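Local atomic coordinates of methyltransferase (Pyrococcus horikoshii, PDB entry 1IXK), a protein that probably transfers a methyl group from S-adenosyl-L-methionine to carbon 5 of cytidine in tRNA. Residues 190-195 / 241-246; 294-299 / 306-311. All blocks are in the same frame, centred on the assembly; numbering follows the deposited sequence.

Contact 1 of 2, residues 190-195 / 241-246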
# COMPACT_ATOMS: atom_id res chain seq x y z
N LYS A 190 13.39 -1.14 -9.84
CA LYS A 190 12.07 -1.24 -9.23
C LYS A 190 11.64 0.07 -8.58
O LYS A 190 12.47 0.79 -8.00
CB LYS A 190 12.07 -2.31 -8.14
CG LYS A 190 12.47 -3.71 -8.57
CD LYS A 190 11.38 -4.37 -9.37
CE LYS A 190 11.41 -5.89 -9.18
NZ LYS A 190 12.74 -6.48 -9.46
N ILE A 191 10.35 0.37 -8.65
CA ILE A 191 9.81 1.58 -8.04
C ILE A 191 8.53 1.28 -7.27
O ILE A 191 7.64 0.61 -7.77
CB ILE A 191 9.51 2.67 -9.09
CG1 ILE A 191 10.81 3.11 -9.75
CG2 ILE A 191 8.79 3.86 -8.44
CD1 ILE A 191 10.66 4.20 -10.76
N LEU A 192 8.46 1.77 -6.04
CA LEU A 192 7.27 1.58 -5.21
C LEU A 192 6.57 2.93 -5.14
O LEU A 192 7.12 3.90 -4.61
CB LEU A 192 7.65 1.12 -3.80
CG LEU A 192 6.47 0.69 -2.91
CD1 LEU A 192 5.85 -0.59 -3.48
CD2 LEU A 192 6.94 0.46 -1.48
N LEU A 193 5.36 3.01 -5.69
CA LEU A 193 4.58 4.24 -5.65
C LEU A 193 3.36 3.96 -4.80
O LEU A 193 2.28 3.61 -5.30
CB LEU A 193 4.15 4.66 -7.06
CG LEU A 193 3.23 5.88 -7.18
CD1 LEU A 193 3.75 7.04 -6.33
CD2 LEU A 193 3.15 6.28 -8.64
N ASP A 194 3.55 4.10 -3.49
CA ASP A 194 2.51 3.85 -2.51
C ASP A 194 2.00 5.16 -1.92
O ASP A 194 2.76 5.94 -1.37
CB ASP A 194 3.07 2.97 -1.38
CG ASP A 194 4.42 3.46 -0.86
OD1 ASP A 194 4.62 3.43 0.37
OD2 ASP A 194 5.28 3.87 -1.67
N ALA A 195 0.69 5.38 -2.04
CA ALA A 195 0.09 6.60 -1.51
C ALA A 195 -0.26 6.40 -0.05
O ALA A 195 -0.51 5.28 0.39
CB ALA A 195 -1.16 6.95 -2.31
N ILE A 241 10.06 -2.68 -13.12
CA ILE A 241 8.74 -2.84 -12.52
C ILE A 241 8.38 -1.71 -11.55
O ILE A 241 9.22 -1.26 -10.76
CB ILE A 241 8.66 -4.16 -11.71
CG1 ILE A 241 9.10 -5.34 -12.59
CG2 ILE A 241 7.23 -4.37 -11.18
CD1 ILE A 241 8.21 -5.62 -13.77
N LEU A 242 7.13 -1.26 -11.62
CA LEU A 242 6.64 -0.23 -10.72
C LEU A 242 5.35 -0.75 -10.12
O LEU A 242 4.48 -1.26 -10.84
CB LEU A 242 6.39 1.09 -11.45
CG LEU A 242 5.92 2.26 -10.56
CD1 LEU A 242 6.37 3.58 -11.15
CD2 LEU A 242 4.40 2.23 -10.39
N VAL A 243 5.22 -0.67 -8.80
CA VAL A 243 3.99 -1.10 -8.16
C VAL A 243 3.31 0.16 -7.66
O VAL A 243 3.90 0.98 -6.96
CB VAL A 243 4.26 -2.08 -6.99
CG1 VAL A 243 3.01 -2.22 -6.13
CG2 VAL A 243 4.64 -3.44 -7.55
N TYR A 244 2.06 0.30 -8.07
CA TYR A 244 1.22 1.44 -7.74
C TYR A 244 0.13 1.00 -6.78
O TYR A 244 -0.57 0.03 -7.03
CB TYR A 244 0.59 1.97 -9.04
CG TYR A 244 -0.39 3.10 -8.88
CD1 TYR A 244 -1.72 2.86 -8.52
CD2 TYR A 244 -0.01 4.41 -9.12
CE1 TYR A 244 -2.64 3.90 -8.42
CE2 TYR A 244 -0.91 5.47 -9.02
CZ TYR A 244 -2.23 5.21 -8.67
OH TYR A 244 -3.12 6.25 -8.61
N SER A 245 -0.01 1.72 -5.67
CA SER A 245 -1.04 1.37 -4.71
C SER A 245 -1.61 2.58 -4.01
O SER A 245 -0.94 3.61 -3.88
CB SER A 245 -0.48 0.39 -3.66
OG SER A 245 0.54 0.99 -2.88
N THR A 246 -2.86 2.46 -3.57
CA THR A 246 -3.53 3.54 -2.84
C THR A 246 -4.46 2.90 -1.82
O THR A 246 -4.71 1.70 -1.85
CB THR A 246 -4.44 4.39 -3.74
OG1 THR A 246 -5.68 3.68 -3.94
CG2 THR A 246 -3.79 4.68 -5.09
O HOH W 1 0.19 5.74 -5.25
O HOH W 2 -0.39 2.20 -0.59

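Contact 2 of 2, residues 294-299 / 306-311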
# COMPACT_ATOMS: atom_id res chain seq x y z
N ALA A 294 -4.99 -5.83 -12.08
CA ALA A 294 -4.91 -5.00 -10.87
C ALA A 294 -5.86 -5.60 -9.84
O ALA A 294 -6.81 -6.29 -10.20
CB ALA A 294 -5.31 -3.57 -11.20
N ARG A 295 -5.62 -5.32 -8.56
CA ARG A 295 -6.45 -5.88 -7.49
C ARG A 295 -6.97 -4.85 -6.51
O ARG A 295 -6.44 -3.75 -6.40
CB ARG A 295 -5.63 -6.91 -6.69
CG ARG A 295 -4.75 -7.82 -7.53
CD ARG A 295 -5.54 -8.56 -8.57
NE ARG A 295 -6.46 -9.53 -8.00
CZ ARG A 295 -7.33 -10.25 -8.71
NH1 ARG A 295 -7.39 -10.09 -10.02
NH2 ARG A 295 -8.13 -11.12 -8.11
N ARG A 296 -8.02 -5.23 -5.79
CA ARG A 296 -8.62 -4.38 -4.77
C ARG A 296 -8.89 -5.22 -3.53
O ARG A 296 -9.28 -6.39 -3.62
CB ARG A 296 -9.95 -3.80 -5.25
CG ARG A 296 -9.85 -2.51 -6.04
CD ARG A 296 -11.23 -2.07 -6.49
NE ARG A 296 -11.22 -0.78 -7.18
CZ ARG A 296 -11.70 0.35 -6.66
NH1 ARG A 296 -12.23 0.34 -5.44
NH2 ARG A 296 -11.67 1.47 -7.36
N LEU A 297 -8.69 -4.60 -2.37
CA LEU A 297 -8.97 -5.25 -1.09
C LEU A 297 -10.13 -4.44 -0.52
O LEU A 297 -10.13 -3.21 -0.59
CB LEU A 297 -7.77 -5.17 -0.15
CG LEU A 297 -6.52 -5.97 -0.53
CD1 LEU A 297 -5.44 -5.75 0.52
CD2 LEU A 297 -6.87 -7.46 -0.65
N TYR A 298 -11.12 -5.14 0.02
CA TYR A 298 -12.30 -4.50 0.58
C TYR A 298 -12.41 -4.77 2.07
O TYR A 298 -12.17 -5.89 2.53
CB TYR A 298 -13.54 -5.00 -0.14
CG TYR A 298 -13.65 -4.54 -1.57
CD1 TYR A 298 -14.01 -3.23 -1.87
CD2 TYR A 298 -13.40 -5.42 -2.63
CE1 TYR A 298 -14.13 -2.80 -3.19
CE2 TYR A 298 -13.51 -5.00 -3.95
CZ TYR A 298 -13.88 -3.69 -4.22
OH TYR A 298 -14.02 -3.27 -5.52
N PRO A 299 -12.80 -3.76 2.85
CA PRO A 299 -12.94 -3.91 4.30
C PRO A 299 -14.01 -4.92 4.73
O PRO A 299 -13.97 -5.40 5.86
CB PRO A 299 -13.25 -2.49 4.77
CG PRO A 299 -13.99 -1.91 3.61
CD PRO A 299 -13.17 -2.40 2.43
N GLY A 306 -9.91 0.15 2.42
CA GLY A 306 -10.14 -0.02 0.99
C GLY A 306 -8.75 0.08 0.40
O GLY A 306 -8.01 0.99 0.74
N PHE A 307 -8.40 -0.83 -0.51
CA PHE A 307 -7.05 -0.85 -1.07
C PHE A 307 -7.06 -1.18 -2.57
O PHE A 307 -7.93 -1.90 -3.04
CB PHE A 307 -6.26 -1.91 -0.29
CG PHE A 307 -4.82 -2.05 -0.69
CD1 PHE A 307 -3.86 -1.17 -0.21
CD2 PHE A 307 -4.42 -3.10 -1.52
CE1 PHE A 307 -2.51 -1.34 -0.53
CE2 PHE A 307 -3.09 -3.27 -1.84
CZ PHE A 307 -2.13 -2.39 -1.35
N PHE A 308 -6.08 -0.65 -3.30
CA PHE A 308 -5.96 -0.89 -4.74
C PHE A 308 -4.48 -1.05 -5.05
O PHE A 308 -3.65 -0.31 -4.54
CB PHE A 308 -6.49 0.31 -5.54
CG PHE A 308 -6.25 0.21 -7.02
CD1 PHE A 308 -7.09 -0.55 -7.82
CD2 PHE A 308 -5.19 0.89 -7.62
CE1 PHE A 308 -6.89 -0.64 -9.21
CE2 PHE A 308 -4.97 0.81 -9.00
CZ PHE A 308 -5.83 0.04 -9.79
N ILE A 309 -4.16 -2.02 -5.89
CA ILE A 309 -2.76 -2.24 -6.24
C ILE A 309 -2.63 -2.75 -7.66
O ILE A 309 -3.42 -3.58 -8.11
CB ILE A 309 -2.09 -3.26 -5.28
CG1 ILE A 309 -0.62 -3.44 -5.68
CG2 ILE A 309 -2.83 -4.59 -5.33
CD1 ILE A 309 0.20 -4.28 -4.69
N ALA A 310 -1.62 -2.25 -8.37
CA ALA A 310 -1.36 -2.66 -9.74
C ALA A 310 0.14 -2.84 -9.94
O ALA A 310 0.94 -2.06 -9.42
CB ALA A 310 -1.89 -1.63 -10.72
N LYS A 311 0.52 -3.87 -10.69
CA LYS A 311 1.93 -4.14 -10.95
C LYS A 311 2.20 -3.83 -12.42
O LYS A 311 1.67 -4.49 -13.32
CB LYS A 311 2.25 -5.60 -10.64
CG LYS A 311 3.72 -5.95 -10.76
CD LYS A 311 4.00 -7.28 -10.09
CE LYS A 311 5.45 -7.67 -10.21
NZ LYS A 311 5.80 -8.77 -9.27
O HOH W 3 -10.97 -1.16 -3.09

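Contact 1 of 2, residues 190-195 / 241-246
Leu193 lays its CD2 methyl against the ring of Tyr244, CD2 to CD2 3.7 Å; both side chains have CG anti to the backbone N (chi1 175° and 176°), which runs them side by side in the same direction. On the same face Ile191 CG2 meets Leu242 CD1 at 3.6 Å, and Leu242 CD2 reaches on toward Leu193 CB. Val235 and Leu229 of helix 215-235 cover Ile191 and Leu242, and Met125 lies on Leu193, so branched aliphatic residues suit this layer. Lys190, Leu192, Val243 and Ser245 lie on the other face, against Pro110 and Leu114 of helix 105-114. There the bent chain of Lys190 rests its CD on Ile241 CB (3.6 Å) while its NZ pairs with Glu120.

Between the two layers, two parallel neighbours of the Rossmann-like methyltransferase sheet are joined by five backbone hydrogen bonds. Leu193 gives its N-H to Val243 O (2.8 Å) and takes that of Ser245 N on its own O (3.0 Å). Water 1 donates to Leu193 O and Ser245 O, giving each carbonyl a second donor where the strands end.

At that end Asp194, a predicted S-adenosyl-L-methionine ligand beside Ala126, has CG between the backbone N and the carbonyl carbon (chi1 48°), which carries the carboxylate away from Ser245. It converges with the carboxylate of Asp124 and makes a weak, long ion pair with Lys132, a polar cluster consistent with the predicted cofactor site.

Contact 2 of 2, residues 294-299 / 306-311
Leu297 lays its CD1 obliquely against the Phe307 ring, 3.5 Å from Phe307 CD2, with the two side chains side by side and their CB atoms 3.6 Å apart. They form a hydrogen-bonded pair of an antiparallel beta hairpin, strand 295-297 turning back along 307-314. Leu297 CG stands anti to the carbonyl carbon and Phe307 CG anti to the backbone N, an arrangement that brings the leucine methyl over to the aromatic carbon. The Phe307 ring also packs on Tyr109 and Pro110 of helix 105-114 and comes near Cys247, the predicted nucleophile; a large apolar ring suits this buried place.

On the opposite face Arg296 sets its CG at the edge of the Phe308 ring, in its plane, 3.8 Å from CD1. The chain then runs extended past the ring, with guanidinium and ring planes 66° apart, and NE forms a salt bridge with Glu255 while NH2 bonds to Leu249 O. The arginine's methylenes thus pack against the phenylalanine ring while its charged end reaches partners of its own. Farther along, the small Ala294 fits its CB against Phe308 CE1 (3.9 Å) and Ala310 CB.

Four backbone bonds tie the hairpin. Arg295 N to Ile309 O is nearly linear at hydrogen (173°), whereas Leu297 N comes to Phe307 O from above the carbonyl plane. That oxygen has a second donor: water 3 donates to Phe307 O at 3.1 Å and itself accepts a weak bond from Arg296 NH1.

In the fold
Both segments of contact 1 precede those of contact 2 in the sequence, and the centres of the contacts lie about 12 Å apart in one mixed sheet. Strand 240-246 joins them: it runs parallel to 188-194 on one side and antiparallel to 307-314 on the other, where probable hydrogen bonds link Tyr244 O to Ala310 N and Thr246 N to Phe308 O. Helix 105-114 packs against both contacts. Strand 307-314 is the antiparallel strand characteristic of class I methyltransferases, and 295-297 extends the sheet from it. The parallel part carries Asp194 of the predicted S-adenosyl-L-methionine site, and the hairpin brings Phe307, beside predicted nucleophile Cys247, to the same region.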